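Local coordinates for pyoverdine biosynthesis protein PvcA (Pseudomonas aeruginosa, PDB 3E59) that converts the amino group of L-tyrosine into an isonitrile, taking the carbon from C2 of ribulose 5-phosphate, in the biosynthesis of paerucumarin, at residues L11-Y22 / F92-F103. Residues are numbered along the deposited sequence; the frame is centred on the assembly and turned at random.
Sequences LPARVLKELLLY and FLNHLCQRIQLF
The ring of Phe103 is packed on both faces: Ile100 O of its own helix lies 3.6 Å above its centre, while the side chain of Arg14 spreads over the opposite face. Arg14 CB makes a CH-pi contact there, 4.3 Å from the Phe103 ring centroid, and the guanidinium, tilted from the ring plane, extends back over Phe103 CB. Leu11 CD2 and Val15 CG2 meet the edge of the same ring, close to its plane. Phe103 packs at one end of a nearly antiparallel pair of helices, 11-20 and the C-terminal part of 84-103, whose axes, over these segments, approach to 10.3 Å at an angle of 155°. Both lie against the parallel sheet of this alpha/beta protein, where Val15 and Ile100 reach Ile60 of the strand 60-64 that runs beneath them. At the other end of the contact, Tyr22 and Phe92 form a T-shaped pair. The edge of Phe92 points at the face of Tyr22, with centroids 4.5 Å apart and planes at 69°; Leu21 CB sits over the rim of the opposite Tyr22 face, and Glu18 OE2 lies at the ring's edge in plane.

Between the two aromatic ends, apolar contacts join Val15 CG1 to Ile100 CD1 and, more loosely, Leu19 CD2 to Leu96 CD2. Glu18 leaves its helix with CG anti to the backbone N (chi1 -175°), which lays CG against Leu96 CD1 at 3.6 Å, and the bend at chi2 turns the carboxylate toward Arg99. There the salt bridge is long and poorly directed: Arg99 NH1 approaches Glu18 OE1 at 3.3 Å through a weak hydrogen bond, while Glu18 OE2 instead lies 3.8 Å from Arg99 CD.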
loop_
_atom_site.group_PDB
_atom_site.type_symbol
_atom_site.label_atom_id
_atom_site.label_comp_id
_atom_site.label_asym_id
_atom_site.label_seq_id
_atom_site.Cartn_x
_atom_site.Cartn_y
_atom_site.Cartn_z
ATOM N N LEU A 11 18.689 -20.156 2.165
ATOM C CA LEU A 11 18.656 -18.684 2.227
ATOM C C LEU A 11 17.424 -18.051 1.575
ATOM O O LEU A 11 16.787 -17.218 2.206
ATOM C CB LEU A 11 19.940 -18.053 1.662
ATOM C CG LEU A 11 21.187 -17.999 2.550
ATOM C CD1 LEU A 11 22.416 -17.651 1.718
ATOM C CD2 LEU A 11 21.010 -17.008 3.682
ATOM N N PRO A 12 17.105 -18.423 0.309
ATOM C CA PRO A 12 15.868 -17.937 -0.322
ATOM C C PRO A 12 14.592 -18.280 0.450
ATOM O O PRO A 12 13.710 -17.429 0.569
ATOM C CB PRO A 12 15.870 -18.628 -1.688
ATOM C CG PRO A 12 17.303 -18.901 -1.964
ATOM C CD PRO A 12 17.886 -19.253 -0.629
ATOM N N ALA A 13 14.499 -19.501 0.977
ATOM C CA ALA A 13 13.314 -19.911 1.742
ATOM C C ALA A 13 13.204 -19.207 3.099
ATOM O O ALA A 13 12.101 -19.028 3.616
ATOM C CB ALA A 13 13.277 -21.427 1.923
ATOM N N ARG A 14 14.347 -18.817 3.658
ATOM C CA ARG A 14 14.392 -18.091 4.930
ATOM C C ARG A 14 13.891 -16.656 4.734
ATOM O O ARG A 14 13.181 -16.121 5.579
ATOM C CB ARG A 14 15.812 -18.081 5.509
ATOM C CG ARG A 14 16.283 -19.419 6.078
ATOM C CD ARG A 14 17.677 -19.297 6.703
ATOM N NE ARG A 14 17.681 -18.423 7.879
ATOM C CZ ARG A 14 18.765 -18.101 8.584
ATOM N NH1 ARG A 14 19.963 -18.568 8.242
ATOM N NH2 ARG A 14 18.652 -17.297 9.636
ATOM N N VAL A 15 14.261 -16.042 3.608
ATOM C CA VAL A 15 13.735 -14.719 3.250
ATOM C C VAL A 15 12.218 -14.808 3.173
ATOM O O VAL A 15 11.508 -14.013 3.795
ATOM C CB VAL A 15 14.339 -14.180 1.917
ATOM C CG1 VAL A 15 13.702 -12.835 1.520
ATOM C CG2 VAL A 15 15.856 -14.027 2.036
ATOM N N LEU A 16 11.729 -15.805 2.438
ATOM C CA LEU A 16 10.297 -15.941 2.186
ATOM C C LEU A 16 9.537 -16.185 3.486
ATOM O O LEU A 16 8.484 -15.592 3.712
ATOM C CB LEU A 16 10.020 -17.061 1.161
ATOM C CG LEU A 16 8.548 -17.273 0.766
ATOM C CD1 LEU A 16 7.914 -16.016 0.150
ATOM C CD2 LEU A 16 8.399 -18.461 -0.173
ATOM N N LYS A 17 10.082 -17.054 4.339
ATOM C CA LYS A 17 9.465 -17.366 5.636
ATOM C C LYS A 17 9.318 -16.103 6.485
ATOM O O LYS A 17 8.341 -15.953 7.213
ATOM C CB LYS A 17 10.249 -18.457 6.383
ATOM N N GLU A 18 10.290 -15.200 6.360
ATOM C CA GLU A 18 10.237 -13.869 6.971
ATOM C C GLU A 18 9.062 -13.000 6.458
ATOM O O GLU A 18 8.410 -12.303 7.240
ATOM C CB GLU A 18 11.575 -13.150 6.751
ATOM C CG GLU A 18 11.701 -11.813 7.434
ATOM C CD GLU A 18 11.726 -11.933 8.946
ATOM O OE1 GLU A 18 12.452 -12.816 9.451
ATOM O OE2 GLU A 18 11.013 -11.149 9.618
ATOM N N LEU A 19 8.800 -13.046 5.154
ATOM C CA LEU A 19 7.673 -12.318 4.555
ATOM C C LEU A 19 6.330 -12.962 4.887
ATOM O O LEU A 19 5.349 -12.268 5.086
ATOM C CB LEU A 19 7.824 -12.252 3.023
ATOM C CG LEU A 19 9.158 -11.752 2.449
ATOM C CD1 LEU A 19 9.259 -12.036 0.948
ATOM C CD2 LEU A 19 9.347 -10.262 2.736
ATOM N N LEU A 20 6.299 -14.296 4.921
ATOM C CA LEU A 20 5.068 -15.055 5.088
ATOM C C LEU A 20 4.364 -14.788 6.426
ATOM O O LEU A 20 3.137 -14.903 6.515
ATOM C CB LEU A 20 5.344 -16.559 4.915
ATOM C CG LEU A 20 5.507 -17.104 3.482
ATOM C CD1 LEU A 20 6.017 -18.522 3.519
ATOM C CD2 LEU A 20 4.183 -17.021 2.704
ATOM N N LEU A 21 5.156 -14.452 7.452
ATOM C CA LEU A 21 4.655 -14.031 8.765
ATOM C C LEU A 21 3.730 -12.820 8.718
ATOM O O LEU A 21 2.864 -12.681 9.584
ATOM C CB LEU A 21 5.818 -13.686 9.695
ATOM C CG LEU A 21 6.798 -14.791 10.063
ATOM C CD1 LEU A 21 8.073 -14.179 10.642
ATOM C CD2 LEU A 21 6.150 -15.808 11.033
ATOM N N TYR A 22 3.922 -11.952 7.719
ATOM C CA TYR A 22 3.211 -10.675 7.615
ATOM C C TYR A 22 2.317 -10.577 6.375
ATOM O O TYR A 22 1.953 -9.474 5.939
ATOM C CB TYR A 22 4.230 -9.525 7.624
ATOM C CG TYR A 22 5.150 -9.566 8.829
ATOM C CD1 TYR A 22 4.706 -9.132 10.083
ATOM C CD2 TYR A 22 6.447 -10.066 8.725
ATOM C CE1 TYR A 22 5.539 -9.188 11.194
ATOM C CE2 TYR A 22 7.281 -10.128 9.833
ATOM C CZ TYR A 22 6.819 -9.679 11.055
ATOM O OH TYR A 22 7.633 -9.728 12.158
ATOM N N PHE A 92 8.656 -0.591 10.679
ATOM C CA PHE A 92 8.518 -2.039 10.480
ATOM C C PHE A 92 9.226 -2.522 9.217
ATOM O O PHE A 92 9.916 -3.554 9.232
ATOM C CB PHE A 92 7.045 -2.489 10.420
ATOM C CG PHE A 92 6.895 -3.900 9.922
ATOM C CD1 PHE A 92 7.051 -4.973 10.795
ATOM C CD2 PHE A 92 6.674 -4.156 8.569
ATOM C CE1 PHE A 92 6.967 -6.267 10.334
ATOM C CE2 PHE A 92 6.586 -5.456 8.093
ATOM C CZ PHE A 92 6.730 -6.513 8.976
ATOM N N LEU A 93 9.026 -1.788 8.122
ATOM C CA LEU A 93 9.552 -2.183 6.825
ATOM C C LEU A 93 11.067 -2.133 6.852
ATOM O O LEU A 93 11.742 -2.997 6.284
ATOM C CB LEU A 93 9.014 -1.271 5.718
ATOM C CG LEU A 93 7.535 -1.374 5.318
ATOM C CD1 LEU A 93 7.202 -0.265 4.347
ATOM C CD2 LEU A 93 7.227 -2.728 4.717
ATOM N N ASN A 94 11.596 -1.108 7.512
ATOM C CA ASN A 94 13.026 -1.013 7.701
ATOM C C ASN A 94 13.602 -2.168 8.526
ATOM O O ASN A 94 14.669 -2.676 8.201
ATOM C CB ASN A 94 13.431 0.331 8.301
ATOM C CG ASN A 94 14.912 0.579 8.167
ATOM O OD1 ASN A 94 15.404 0.792 7.062
ATOM N ND2 ASN A 94 15.640 0.519 9.281
ATOM N N HIS A 95 12.900 -2.581 9.581
ATOM C CA HIS A 95 13.398 -3.654 10.444
ATOM C C HIS A 95 13.328 -5.004 9.739
ATOM O O HIS A 95 14.180 -5.852 9.946
ATOM C CB HIS A 95 12.675 -3.696 11.801
ATOM C CG HIS A 95 13.315 -4.617 12.799
ATOM N ND1 HIS A 95 12.657 -5.707 13.339
ATOM C CD2 HIS A 95 14.561 -4.624 13.339
ATOM C CE1 HIS A 95 13.468 -6.336 14.175
ATOM N NE2 HIS A 95 14.628 -5.697 14.197
ATOM N N LEU A 96 12.310 -5.192 8.908
ATOM C CA LEU A 96 12.220 -6.359 8.035
ATOM C C LEU A 96 13.506 -6.532 7.181
ATOM O O LEU A 96 14.043 -7.637 7.055
ATOM C CB LEU A 96 10.972 -6.230 7.157
ATOM C CG LEU A 96 10.536 -7.367 6.224
ATOM C CD1 LEU A 96 10.064 -8.605 6.980
ATOM C CD2 LEU A 96 9.424 -6.872 5.338
ATOM N N CYS A 97 13.999 -5.432 6.615
ATOM C CA CYS A 97 15.224 -5.444 5.806
ATOM C C CYS A 97 16.438 -5.805 6.664
ATOM O O CYS A 97 17.310 -6.557 6.212
ATOM C CB CYS A 97 15.442 -4.082 5.126
ATOM S SG CYS A 97 14.309 -3.704 3.754
ATOM N N GLN A 98 16.474 -5.283 7.899
ATOM C CA GLN A 98 17.556 -5.575 8.857
ATOM C C GLN A 98 17.572 -7.055 9.264
ATOM O O GLN A 98 18.635 -7.687 9.307
ATOM C CB GLN A 98 17.458 -4.661 10.095
ATOM C CG GLN A 98 17.712 -3.165 9.803
ATOM C CD GLN A 98 17.577 -2.264 11.028
ATOM O OE1 GLN A 98 16.646 -2.398 11.824
ATOM N NE2 GLN A 98 18.507 -1.334 11.176
ATOM N N ARG A 99 16.397 -7.616 9.547
ATOM C CA ARG A 99 16.295 -9.057 9.866
ATOM C C ARG A 99 16.799 -9.971 8.736
ATOM O O ARG A 99 17.443 -10.975 9.002
ATOM C CB ARG A 99 14.871 -9.449 10.278
ATOM C CG ARG A 99 14.399 -8.774 11.557
ATOM C CD ARG A 99 13.251 -9.518 12.224
ATOM N NE ARG A 99 13.700 -10.254 13.410
ATOM C CZ ARG A 99 14.000 -11.552 13.436
ATOM N NH1 ARG A 99 13.895 -12.304 12.344
ATOM N NH2 ARG A 99 14.396 -12.104 14.569
ATOM N N ILE A 100 16.492 -9.618 7.486
ATOM C CA ILE A 100 17.027 -10.314 6.316
ATOM C C ILE A 100 18.561 -10.198 6.280
ATOM O O ILE A 100 19.249 -11.186 6.028
ATOM C CB ILE A 100 16.396 -9.792 4.981
ATOM C CG1 ILE A 100 14.914 -10.200 4.885
ATOM C CG2 ILE A 100 17.175 -10.295 3.774
ATOM C CD1 ILE A 100 14.150 -9.595 3.718
ATOM N N GLN A 101 19.081 -9.002 6.564
ATOM C CA GLN A 101 20.527 -8.753 6.567
ATOM C C GLN A 101 21.289 -9.542 7.658
ATOM O O GLN A 101 22.515 -9.699 7.582
ATOM C CB GLN A 101 20.825 -7.246 6.649
ATOM C CG GLN A 101 22.265 -6.885 6.252
ATOM C CD GLN A 101 22.430 -5.455 5.764
ATOM O OE1 GLN A 101 21.864 -4.522 6.338
ATOM N NE2 GLN A 101 23.226 -5.274 4.712
ATOM N N LEU A 102 20.559 -10.047 8.653
ATOM C CA LEU A 102 21.154 -10.854 9.721
ATOM C C LEU A 102 21.736 -12.171 9.205
ATOM O O LEU A 102 22.775 -12.611 9.690
ATOM C CB LEU A 102 20.153 -11.130 10.849
ATOM C CG LEU A 102 19.841 -10.033 11.877
ATOM C CD1 LEU A 102 18.877 -10.566 12.917
ATOM C CD2 LEU A 102 21.099 -9.479 12.561
ATOM N N PHE A 103 21.062 -12.790 8.234
ATOM C CA PHE A 103 21.566 -14.017 7.602
ATOM C C PHE A 103 22.080 -13.838 6.170
ATOM O O PHE A 103 22.839 -14.680 5.682
ATOM C CB PHE A 103 20.537 -15.151 7.662
ATOM C CG PHE A 103 19.196 -14.811 7.056
ATOM C CD1 PHE A 103 18.133 -14.423 7.868
ATOM C CD2 PHE A 103 18.987 -14.915 5.680
ATOM C CE1 PHE A 103 16.880 -14.118 7.315
ATOM C CE2 PHE A 103 17.742 -14.614 5.119
ATOM C CZ PHE A 103 16.682 -14.214 5.941
#